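Local coordinates for protein CopC (Methylosinus trichosporium OB3b, PDB 5ICU) that binds copper(II) and, as a periplasmic CopC-family protein with a cupredoxin-like fold, probably serves in copper homeostasis, at residues Val5-Ser10 and Val22-Gly27; Ala17-Val22 and Pro66-Gly71; Ser35-Leu40 and Leu61-Pro66; Tyr73-Arg78 and Gly89-Thr94. One frame throughout, in Å; residues are numbered along the deposited sequence.

Interaction 1. Residues Val5-Ser10 and Val22-Gly27; sequences VDASPS and VKLRFG
The carbonyl oxygen of Arg25 takes two backbone donors from consecutive residues of the neighbouring strand. Val5 N lies 2.8 Å from Arg25 O, in the plane of the carbonyl and nearly straight at its hydrogen (170°). Asp6 N approaches the same Arg25 O at 3.1 Å, tilted from that plane. With Val5 and Asp6 both facing Arg25, this is a classic beta bulge in an otherwise regular antiparallel pairing. Arg25 N returns a bond to Asp6 O, and Ser8 and Lys23 exchange a reciprocal pair, Ser8 N to Lys23 O and Lys23 N to Ser8 O.

The bulge places two different side chains around the Arg25 guanidinium. With Val5 CG1 anti to the carbonyl carbon (chi1 -61°), Val5 CG2 falls between backbone N and carbonyl carbon and lies over one face of the group, 3.6 Å from Arg25 NH1. Asp6 OD2 comes to the edge and reaches Arg25 NH2 at 3.6 Å, a long salt bridge, with the carboxylate turned 84° from the guanidinium plane. The opposite face of the sheet is apolar: Ala7 CB meets Leu24 CD2 at 3.7 Å, and both side chains also touch Tyr91 of the facing sheet.

Strand 4-8 is thus fixed to strand 21-26 chiefly through its backbone; the long, steeply turned ion pair on the exposed face probably adds only modest electrostatic attraction.

Interaction 2. Residues Ala17-Val22 and Pro66-Gly71; sequences ASPKLV and PELAVG
Ser18 carries OG anti to its backbone N (chi1 -175°), which directs the hydroxyl oxygen at the backbone of Leu68. Leu68 in turn holds CG beside its own backbone N (chi1 -58°), 3.5 Å from Ser18 OG. Leu68 N donates to Ser18 OG at 2.8 Å with an angle of 160° at the hydrogen, the one direct hydrogen bond between 17-22 and 66-71. The same oxygen also sits 3.3 Å from Leu68 CB, so the hydroxyl is pressed against the start of the leucine side chain. Farther out, Leu68 CD1 approaches Pro19 CD at 4.0 Å, the two side chains crossing at about a right angle, with Phe93 beside both.

Two waters widen the bridge. One lies 2.7 Å from Ser18 OG and within hydrogen-bonding distance of Pro19 O and Pro66 O. The second accepts from Ser18 N and gives a hydrogen to Glu67 OE2, while Glu67 OE1 comes within 3.6 Å of Ser18 CB. An alanine at Ser18 would probably leave Leu68 N without its acceptor and deprive the first water of its hydroxyl partner.

The contact joins the loop leading into strand 21-26 to the one connecting strands 60-64 and 71-80. One direct hydrogen bond, two water bridges and a small apolar contact hold these loops together at the surface, so their polar link probably rests largely on the serine hydroxyl and its waters.

Interaction 3. Residues Ser35-Leu40 and Leu61-Pro66; sequences SSISIL and LTLDAP
Apolar contacts carry nearly all of this interface, and Ile37 and Leu63 lie at its middle. Their side chains slide past each other in opposite directions, bringing Ile37 CG2 to 3.8 Å from Leu63 CD2. Leu63 CG stands anti to the backbone N (chi1 174°), and a chi2 of 61° sets the methyl branches so that CD2 also meets Ile39 CG1, at 4.1 Å. The other branch of Ile37 serves a second partner: its CD1 rests 3.9 Å from Leu61 CB, the two side chains crossing obliquely. At one end Ser35 offers its CB to Leu61 CD1, 3.7 Å away. Just past the end of strand 60-64, Ala65 CB meets Ile39 CD1 at 4.0 Å.

Strands 36-40 and 61-64 belong to different sheets, and their segment axes approach to 8.0 Å with an angle of 39° between their directions. Such face-to-face packing of two sheets through alternate inward-pointing residues is that of a beta sandwich, consistent with the cupredoxin-like fold of CopC proteins. Leu24 and Val22 of strand 21-26 extend the same layer, touching Ile37 and Ile39 respectively.

Polar groups take a smaller part. Leu63 CD2 lies 3.6 Å from Ile37 O, packed against the backbone of the opposing strand. The hydroxyl of Ser35 is occupied beyond these strands, hydrogen-bonded with Glu31 O and with Leu80 N.

Interaction 4. Residues Tyr73-Arg78 and Gly89-Thr94; sequences YVVKFR and GKYEFT
Phe77 lays its ring over Gly89, with Gly89 CA 3.8 Å from the ring centroid and 25° off the normal, a CH-pi contact. A chi1 of 57° sets Phe77 CG in the crowded position between backbone N and carbonyl carbon, from where the ring extends over Gly89. Phe77 CZ lies 3.4 Å from Gly89 CA, ring and backbone in close contact where the glycine has no side chain. An alanine in place of Phe77 would probably strip the cover from Gly89 CA and open a gap beside Leu24 of the facing sheet.

Val75 and Tyr91 lie side by side and point the same way, so that Val75 CB stands over one face of the tyrosine ring, 3.9 Å from its centroid. Phe77 CE1 comes to the edge of that ring. These residues share one face of a beta hairpin, strands 71-80 and 86-95, whose aromatic side is turned into the sandwich core. Hydrogen-bonded pairs alternate with non-hydrogen-bonded ones along it; Val75 N to Tyr91 O, at 2.8 Å, runs nearly along the C=O axis.

Phe93 receives two aliphatic groups. Tyr73 CB lies over its face, 4.2 Å from the centroid, while Val75 CG2 meets its edge, 3.6 Å from Phe93 CE1. The Tyr73 and Phe93 rings are slid apart, their planes 27° from parallel, and barely overlap. Tyr73 OH hydrogen-bonds with Ala69 O, in the loop before the hairpin.

In the fold
Interactions 1 and 4 lie in opposite sheets of the sandwich and meet at Tyr91, whose OH is 3.5 Å from Ala7 CB and 3.6 Å from Leu24 CD2. Interaction 3 spans the two sheets: Leu24 N lies 2.9 Å from Leu61 O, while Ser38 N lies 2.8 Å from Lys76 O, linking it to interactions 1 and 4. Interaction 2 closes one end of the core, Leu68 CD1 approaching Phe93 CZ at 3.9 Å. The copper(II) ion, bound by His1, Asp83 and His85, is nearest interaction 1: from the ion it is about 10 Å to Gly27 and about 13 Å to the side chains of Ser35 and Phe77.

Interaction 1. Residues Val5-Ser10 and Val22-Gly27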
# COMPACT_ATOMS: atom_id res chain seq x y z
N VAL A 5 -4.92 8.05 6.38
CA VAL A 5 -6.17 8.77 6.12
C VAL A 5 -6.72 8.58 4.74
O VAL A 5 -7.89 8.88 4.53
CB VAL A 5 -6.06 10.27 6.45
CG1 VAL A 5 -5.73 10.48 7.93
CG2 VAL A 5 -5.07 10.98 5.53
N ASP A 6 -5.93 8.09 3.81
CA ASP A 6 -6.43 7.75 2.47
C ASP A 6 -5.52 6.74 1.83
O ASP A 6 -4.36 6.71 2.12
CB ASP A 6 -6.52 9.02 1.59
CG ASP A 6 -7.54 8.89 0.45
OD1 ASP A 6 -8.28 7.89 0.36
OD2 ASP A 6 -7.59 9.83 -0.36
N ALA A 7 -6.04 5.94 0.91
CA ALA A 7 -5.25 4.96 0.21
C ALA A 7 -5.85 4.68 -1.15
O ALA A 7 -7.07 4.76 -1.30
CB ALA A 7 -5.17 3.69 1.01
N SER A 8 -4.98 4.32 -2.08
CA SER A 8 -5.36 3.82 -3.41
C SER A 8 -4.53 2.60 -3.75
O SER A 8 -3.32 2.71 -3.78
CB SER A 8 -5.11 4.89 -4.47
OG SER A 8 -5.38 4.37 -5.75
N PRO A 9 -5.12 1.43 -4.03
CA PRO A 9 -6.52 1.12 -3.74
C PRO A 9 -6.87 1.29 -2.26
O PRO A 9 -5.97 1.28 -1.44
CB PRO A 9 -6.64 -0.35 -4.15
CG PRO A 9 -5.44 -0.61 -4.98
CD PRO A 9 -4.37 0.23 -4.43
N SER A 10 -8.12 1.48 -1.89
CA SER A 10 -8.39 1.47 -0.44
C SER A 10 -9.11 0.22 0.00
O SER A 10 -9.39 -0.67 -0.80
CB SER A 10 -9.08 2.74 0.07
OG SER A 10 -10.34 2.79 -0.53
N VAL A 22 0.60 1.35 -5.18
CA VAL A 22 -0.17 1.58 -3.97
C VAL A 22 0.24 2.95 -3.47
O VAL A 22 1.44 3.21 -3.35
CB VAL A 22 0.11 0.52 -2.91
CG1 VAL A 22 -0.50 0.89 -1.55
CG2 VAL A 22 -0.39 -0.83 -3.36
N LYS A 23 -0.73 3.81 -3.22
CA LYS A 23 -0.52 5.16 -2.71
C LYS A 23 -1.16 5.30 -1.37
O LYS A 23 -2.36 5.07 -1.22
CB LYS A 23 -1.15 6.21 -3.63
CG LYS A 23 -0.70 6.15 -5.05
CD LYS A 23 -1.18 7.30 -5.92
CE LYS A 23 -1.63 6.90 -7.31
NZ LYS A 23 -1.20 7.90 -8.35
N LEU A 24 -0.39 5.70 -0.36
CA LEU A 24 -0.92 5.91 0.98
C LEU A 24 -0.71 7.33 1.41
O LEU A 24 0.36 7.90 1.15
CB LEU A 24 -0.19 4.97 1.95
CG LEU A 24 -0.19 3.47 1.66
CD1 LEU A 24 0.51 2.73 2.79
CD2 LEU A 24 -1.58 2.92 1.50
N ARG A 25 -1.69 7.92 2.09
CA ARG A 25 -1.57 9.27 2.65
C ARG A 25 -1.93 9.19 4.11
O ARG A 25 -2.90 8.51 4.51
CB ARG A 25 -2.50 10.25 1.92
CG ARG A 25 -2.45 11.65 2.47
CD ARG A 25 -3.01 12.69 1.53
NE ARG A 25 -4.42 12.48 1.28
CZ ARG A 25 -5.43 12.93 2.05
NH1 ARG A 25 -5.19 13.63 3.16
NH2 ARG A 25 -6.69 12.70 1.69
N PHE A 26 -1.13 9.88 4.92
CA PHE A 26 -1.19 9.83 6.38
C PHE A 26 -1.61 11.18 6.93
O PHE A 26 -1.53 12.20 6.24
CB PHE A 26 0.15 9.35 6.95
CG PHE A 26 0.54 7.99 6.47
CD1 PHE A 26 1.22 7.82 5.28
CD2 PHE A 26 0.18 6.86 7.17
CE1 PHE A 26 1.54 6.55 4.80
CE2 PHE A 26 0.48 5.61 6.70
CZ PHE A 26 1.15 5.46 5.50
N GLY A 27 -1.98 11.20 8.20
CA GLY A 27 -2.38 12.41 8.87
C GLY A 27 -1.28 13.32 9.34
O GLY A 27 -1.56 14.44 9.84

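Interaction 2. Residues Ala17-Val22 and Pro66-Gly71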
# COMPACT_ATOMS: atom_id res chain seq x y z
N ALA A 17 -8.14 -3.81 -12.87
CA ALA A 17 -6.86 -4.24 -13.38
C ALA A 17 -5.81 -4.07 -12.31
O ALA A 17 -6.06 -3.39 -11.31
CB ALA A 17 -6.49 -3.43 -14.59
N SER A 18 -4.64 -4.66 -12.51
CA SER A 18 -3.58 -4.58 -11.51
C SER A 18 -3.21 -3.10 -11.30
O SER A 18 -2.98 -2.40 -12.28
CB SER A 18 -2.35 -5.33 -12.01
OG SER A 18 -1.37 -5.36 -10.98
N PRO A 19 -3.13 -2.65 -10.04
CA PRO A 19 -2.74 -1.24 -9.79
C PRO A 19 -1.26 -1.04 -10.08
O PRO A 19 -0.45 -1.85 -9.65
CB PRO A 19 -3.05 -1.07 -8.30
CG PRO A 19 -2.84 -2.41 -7.73
CD PRO A 19 -3.33 -3.38 -8.77
N LYS A 20 -0.89 0.03 -10.74
CA LYS A 20 0.53 0.28 -11.00
C LYS A 20 1.28 0.58 -9.70
O LYS A 20 2.44 0.20 -9.53
CB LYS A 20 0.68 1.42 -11.96
CG LYS A 20 0.10 1.09 -13.34
CD LYS A 20 0.44 2.19 -14.33
CE LYS A 20 -0.15 1.89 -15.71
NZ LYS A 20 0.59 2.56 -16.81
N LEU A 21 0.60 1.22 -8.78
CA LEU A 21 1.18 1.43 -7.47
C LEU A 21 0.13 1.50 -6.41
O LEU A 21 -1.08 1.60 -6.68
CB LEU A 21 2.13 2.60 -7.45
CG LEU A 21 1.56 3.88 -7.93
CD1 LEU A 21 0.59 4.42 -6.95
CD2 LEU A 21 2.59 4.98 -8.20
N VAL A 22 0.60 1.35 -5.18
CA VAL A 22 -0.17 1.58 -3.97
C VAL A 22 0.24 2.95 -3.47
O VAL A 22 1.44 3.21 -3.35
CB VAL A 22 0.11 0.52 -2.91
CG1 VAL A 22 -0.50 0.89 -1.55
CG2 VAL A 22 -0.39 -0.83 -3.36
N PRO A 66 4.44 -4.97 -8.84
CA PRO A 66 4.50 -5.80 -10.06
C PRO A 66 3.10 -6.12 -10.53
O PRO A 66 2.11 -5.78 -9.89
CB PRO A 66 5.18 -7.08 -9.57
CG PRO A 66 4.69 -7.19 -8.16
CD PRO A 66 4.58 -5.79 -7.61
N GLU A 67 2.98 -6.73 -11.69
CA GLU A 67 1.74 -7.18 -12.21
C GLU A 67 1.12 -8.19 -11.30
O GLU A 67 1.75 -9.22 -11.01
CB GLU A 67 1.94 -7.78 -13.62
CG GLU A 67 0.68 -8.25 -14.29
CD GLU A 67 -0.32 -7.15 -14.65
OE1 GLU A 67 0.04 -5.97 -14.61
OE2 GLU A 67 -1.47 -7.48 -15.05
N LEU A 68 -0.06 -7.86 -10.80
CA LEU A 68 -0.80 -8.70 -9.87
C LEU A 68 -1.86 -9.53 -10.58
O LEU A 68 -2.74 -8.99 -11.23
CB LEU A 68 -1.48 -7.85 -8.81
CG LEU A 68 -0.58 -6.94 -7.93
CD1 LEU A 68 -1.43 -6.30 -6.88
CD2 LEU A 68 0.57 -7.69 -7.31
N ALA A 69 -1.80 -10.84 -10.34
CA ALA A 69 -2.80 -11.76 -10.78
C ALA A 69 -4.15 -11.43 -10.18
O ALA A 69 -4.24 -10.86 -9.09
CB ALA A 69 -2.39 -13.17 -10.41
N VAL A 70 -5.22 -11.76 -10.85
CA VAL A 70 -6.56 -11.64 -10.34
C VAL A 70 -6.64 -12.37 -9.00
O VAL A 70 -6.13 -13.48 -8.85
CB VAL A 70 -7.57 -12.20 -11.40
CG1 VAL A 70 -8.92 -12.42 -10.80
CG2 VAL A 70 -7.64 -11.30 -12.61
N GLY A 71 -7.29 -11.72 -8.05
CA GLY A 71 -7.51 -12.24 -6.72
C GLY A 71 -7.38 -11.16 -5.66
O GLY A 71 -7.30 -9.96 -5.95
O HOH W 1 0.77 -3.74 -11.17
O HOH W 2 -4.24 -6.37 -14.82

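Interaction 3. Residues Ser35-Leu40 and Leu61-Pro66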
# COMPACT_ATOMS: atom_id res chain seq x y z
N SER A 35 10.20 3.61 6.50
CA SER A 35 8.80 3.14 6.36
C SER A 35 8.75 1.95 5.42
O SER A 35 9.54 1.86 4.48
CB SER A 35 7.93 4.30 5.88
OG SER A 35 7.87 5.30 6.89
N SER A 36 7.78 1.09 5.63
CA SER A 36 7.65 -0.16 4.89
C SER A 36 6.19 -0.35 4.47
O SER A 36 5.28 -0.14 5.28
CB SER A 36 8.07 -1.32 5.75
OG SER A 36 7.92 -2.56 5.08
N ILE A 37 5.99 -0.73 3.21
CA ILE A 37 4.70 -1.15 2.69
C ILE A 37 4.97 -2.51 2.06
O ILE A 37 5.94 -2.67 1.32
CB ILE A 37 4.13 -0.18 1.63
CG1 ILE A 37 4.15 1.26 2.12
CG2 ILE A 37 2.73 -0.62 1.24
CD1 ILE A 37 3.86 2.29 1.06
N SER A 38 4.05 -3.43 2.29
CA SER A 38 4.13 -4.76 1.70
C SER A 38 2.80 -5.14 1.08
O SER A 38 1.75 -4.80 1.59
CB SER A 38 4.43 -5.84 2.74
OG SER A 38 5.66 -5.59 3.39
N ILE A 39 2.85 -5.88 -0.02
CA ILE A 39 1.67 -6.54 -0.57
C ILE A 39 1.81 -8.01 -0.37
O ILE A 39 2.83 -8.61 -0.73
CB ILE A 39 1.52 -6.24 -2.08
CG1 ILE A 39 1.41 -4.72 -2.33
CG2 ILE A 39 0.34 -6.99 -2.68
CD1 ILE A 39 1.39 -4.34 -3.79
N LEU A 40 0.77 -8.60 0.21
CA LEU A 40 0.66 -10.06 0.46
C LEU A 40 -0.40 -10.62 -0.45
O LEU A 40 -1.41 -9.99 -0.67
CB LEU A 40 0.25 -10.35 1.92
CG LEU A 40 1.07 -9.72 3.00
CD1 LEU A 40 0.53 -10.17 4.36
CD2 LEU A 40 2.56 -10.00 2.87
N LEU A 61 3.25 8.17 0.81
CA LEU A 61 4.18 7.13 0.40
C LEU A 61 3.60 6.43 -0.78
O LEU A 61 2.37 6.26 -0.88
CB LEU A 61 4.44 6.10 1.49
CG LEU A 61 5.18 6.56 2.73
CD1 LEU A 61 5.16 5.44 3.71
CD2 LEU A 61 6.59 7.02 2.40
N THR A 62 4.48 5.90 -1.63
CA THR A 62 4.03 5.00 -2.71
C THR A 62 4.86 3.72 -2.77
O THR A 62 6.01 3.68 -2.26
CB THR A 62 4.05 5.67 -4.09
OG1 THR A 62 5.39 6.00 -4.44
CG2 THR A 62 3.17 6.91 -4.16
N LEU A 63 4.25 2.67 -3.33
CA LEU A 63 4.96 1.42 -3.58
C LEU A 63 4.62 0.99 -5.01
O LEU A 63 3.43 0.81 -5.32
CB LEU A 63 4.51 0.35 -2.59
CG LEU A 63 5.07 -1.06 -2.85
CD1 LEU A 63 6.58 -1.06 -2.77
CD2 LEU A 63 4.42 -2.00 -1.88
N ASP A 64 5.65 0.79 -5.84
CA ASP A 64 5.42 0.27 -7.21
C ASP A 64 5.10 -1.21 -7.13
O ASP A 64 5.84 -1.98 -6.51
CB ASP A 64 6.65 0.51 -8.03
CG ASP A 64 6.84 1.96 -8.38
OD1 ASP A 64 5.90 2.79 -8.23
OD2 ASP A 64 7.95 2.29 -8.83
N ALA A 65 3.98 -1.62 -7.71
CA ALA A 65 3.58 -3.03 -7.67
C ALA A 65 4.02 -3.72 -8.95
O ALA A 65 3.88 -3.17 -10.02
CB ALA A 65 2.09 -3.16 -7.51
N PRO A 66 4.44 -4.97 -8.84
CA PRO A 66 4.50 -5.80 -10.06
C PRO A 66 3.10 -6.12 -10.53
O PRO A 66 2.11 -5.78 -9.89
CB PRO A 66 5.18 -7.08 -9.57
CG PRO A 66 4.69 -7.19 -8.16
CD PRO A 66 4.58 -5.79 -7.61

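Interaction 4. Residues Tyr73-Arg78 and Gly89-Thr94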
# COMPACT_ATOMS: atom_id res chain seq x y z
N TYR A 73 -5.69 -9.35 -2.19
CA TYR A 73 -4.40 -8.96 -1.63
C TYR A 73 -4.59 -8.19 -0.35
O TYR A 73 -5.62 -7.57 -0.14
CB TYR A 73 -3.62 -8.09 -2.64
CG TYR A 73 -3.25 -8.83 -3.90
CD1 TYR A 73 -4.15 -8.89 -4.96
CD2 TYR A 73 -2.07 -9.52 -4.01
CE1 TYR A 73 -3.86 -9.63 -6.09
CE2 TYR A 73 -1.78 -10.27 -5.13
CZ TYR A 73 -2.68 -10.31 -6.17
OH TYR A 73 -2.37 -11.08 -7.30
N VAL A 74 -3.56 -8.20 0.48
CA VAL A 74 -3.50 -7.34 1.63
C VAL A 74 -2.30 -6.45 1.49
O VAL A 74 -1.20 -6.90 1.20
CB VAL A 74 -3.48 -8.16 2.95
CG1 VAL A 74 -3.00 -7.34 4.13
CG2 VAL A 74 -4.88 -8.69 3.22
N VAL A 75 -2.55 -5.16 1.73
CA VAL A 75 -1.52 -4.17 1.88
C VAL A 75 -1.29 -4.03 3.35
O VAL A 75 -2.24 -3.73 4.08
CB VAL A 75 -1.98 -2.81 1.30
CG1 VAL A 75 -0.93 -1.76 1.63
CG2 VAL A 75 -2.24 -2.91 -0.20
N LYS A 76 -0.05 -4.20 3.79
CA LYS A 76 0.30 -3.86 5.17
C LYS A 76 1.35 -2.80 5.17
O LYS A 76 2.10 -2.66 4.22
CB LYS A 76 0.71 -5.08 5.99
CG LYS A 76 1.98 -5.78 5.58
CD LYS A 76 2.32 -6.96 6.49
CE LYS A 76 3.72 -7.52 6.24
NZ LYS A 76 4.03 -8.70 7.12
N PHE A 77 1.41 -2.03 6.24
CA PHE A 77 2.36 -0.92 6.32
C PHE A 77 2.83 -0.73 7.74
O PHE A 77 2.09 -0.95 8.67
CB PHE A 77 1.82 0.37 5.70
CG PHE A 77 0.53 0.83 6.29
CD1 PHE A 77 -0.67 0.40 5.74
CD2 PHE A 77 0.46 1.68 7.41
CE1 PHE A 77 -1.89 0.76 6.27
CE2 PHE A 77 -0.77 2.07 7.93
CZ PHE A 77 -1.93 1.58 7.38
N ARG A 78 4.08 -0.27 7.86
CA ARG A 78 4.64 -0.00 9.16
C ARG A 78 5.55 1.20 8.97
O ARG A 78 6.62 1.08 8.34
CB ARG A 78 5.39 -1.23 9.61
CG ARG A 78 5.78 -1.19 11.14
CD ARG A 78 6.22 -2.54 11.68
NE ARG A 78 6.62 -2.46 13.09
CZ ARG A 78 7.80 -2.04 13.55
NH1 ARG A 78 8.75 -1.67 12.72
NH2 ARG A 78 8.03 -1.98 14.86
N GLY A 89 -0.54 -0.71 10.04
CA GLY A 89 -1.92 -0.98 9.64
C GLY A 89 -1.90 -1.90 8.44
O GLY A 89 -0.86 -2.37 7.98
N LYS A 90 -3.08 -2.18 7.93
CA LYS A 90 -3.29 -3.18 6.90
C LYS A 90 -4.72 -3.13 6.37
O LYS A 90 -5.62 -2.79 7.11
CB LYS A 90 -2.92 -4.59 7.36
CG LYS A 90 -3.77 -5.17 8.50
CD LYS A 90 -3.44 -4.57 9.85
CE LYS A 90 -4.08 -5.31 10.99
NZ LYS A 90 -3.81 -4.63 12.28
N TYR A 91 -4.87 -3.47 5.10
CA TYR A 91 -6.21 -3.58 4.51
C TYR A 91 -6.18 -4.47 3.30
O TYR A 91 -5.12 -4.74 2.77
CB TYR A 91 -6.77 -2.19 4.16
CG TYR A 91 -5.98 -1.46 3.06
CD1 TYR A 91 -6.27 -1.66 1.71
CD2 TYR A 91 -4.95 -0.56 3.36
CE1 TYR A 91 -5.53 -1.01 0.71
CE2 TYR A 91 -4.24 0.09 2.38
CZ TYR A 91 -4.54 -0.12 1.05
OH TYR A 91 -3.85 0.54 0.07
N GLU A 92 -7.36 -4.92 2.87
CA GLU A 92 -7.48 -5.83 1.75
C GLU A 92 -8.01 -5.09 0.53
O GLU A 92 -8.75 -4.11 0.66
CB GLU A 92 -8.41 -6.98 2.13
CG GLU A 92 -8.62 -8.07 1.09
CD GLU A 92 -9.83 -7.93 0.20
OE1 GLU A 92 -10.79 -7.18 0.51
OE2 GLU A 92 -9.85 -8.59 -0.85
N PHE A 93 -7.64 -5.56 -0.66
CA PHE A 93 -8.31 -5.14 -1.91
C PHE A 93 -8.29 -6.31 -2.86
O PHE A 93 -7.56 -7.24 -2.66
CB PHE A 93 -7.69 -3.88 -2.52
CG PHE A 93 -6.37 -4.11 -3.17
CD1 PHE A 93 -5.21 -4.06 -2.45
CD2 PHE A 93 -6.28 -4.37 -4.55
CE1 PHE A 93 -3.99 -4.26 -3.06
CE2 PHE A 93 -5.07 -4.57 -5.15
CZ PHE A 93 -3.91 -4.53 -4.43
N THR A 94 -9.14 -6.23 -3.89
CA THR A 94 -9.26 -7.30 -4.87
C THR A 94 -9.04 -6.79 -6.27
O THR A 94 -9.53 -5.72 -6.63
CB THR A 94 -10.66 -7.95 -4.78
OG1 THR A 94 -10.85 -8.51 -3.47
CG2 THR A 94 -10.76 -9.07 -5.80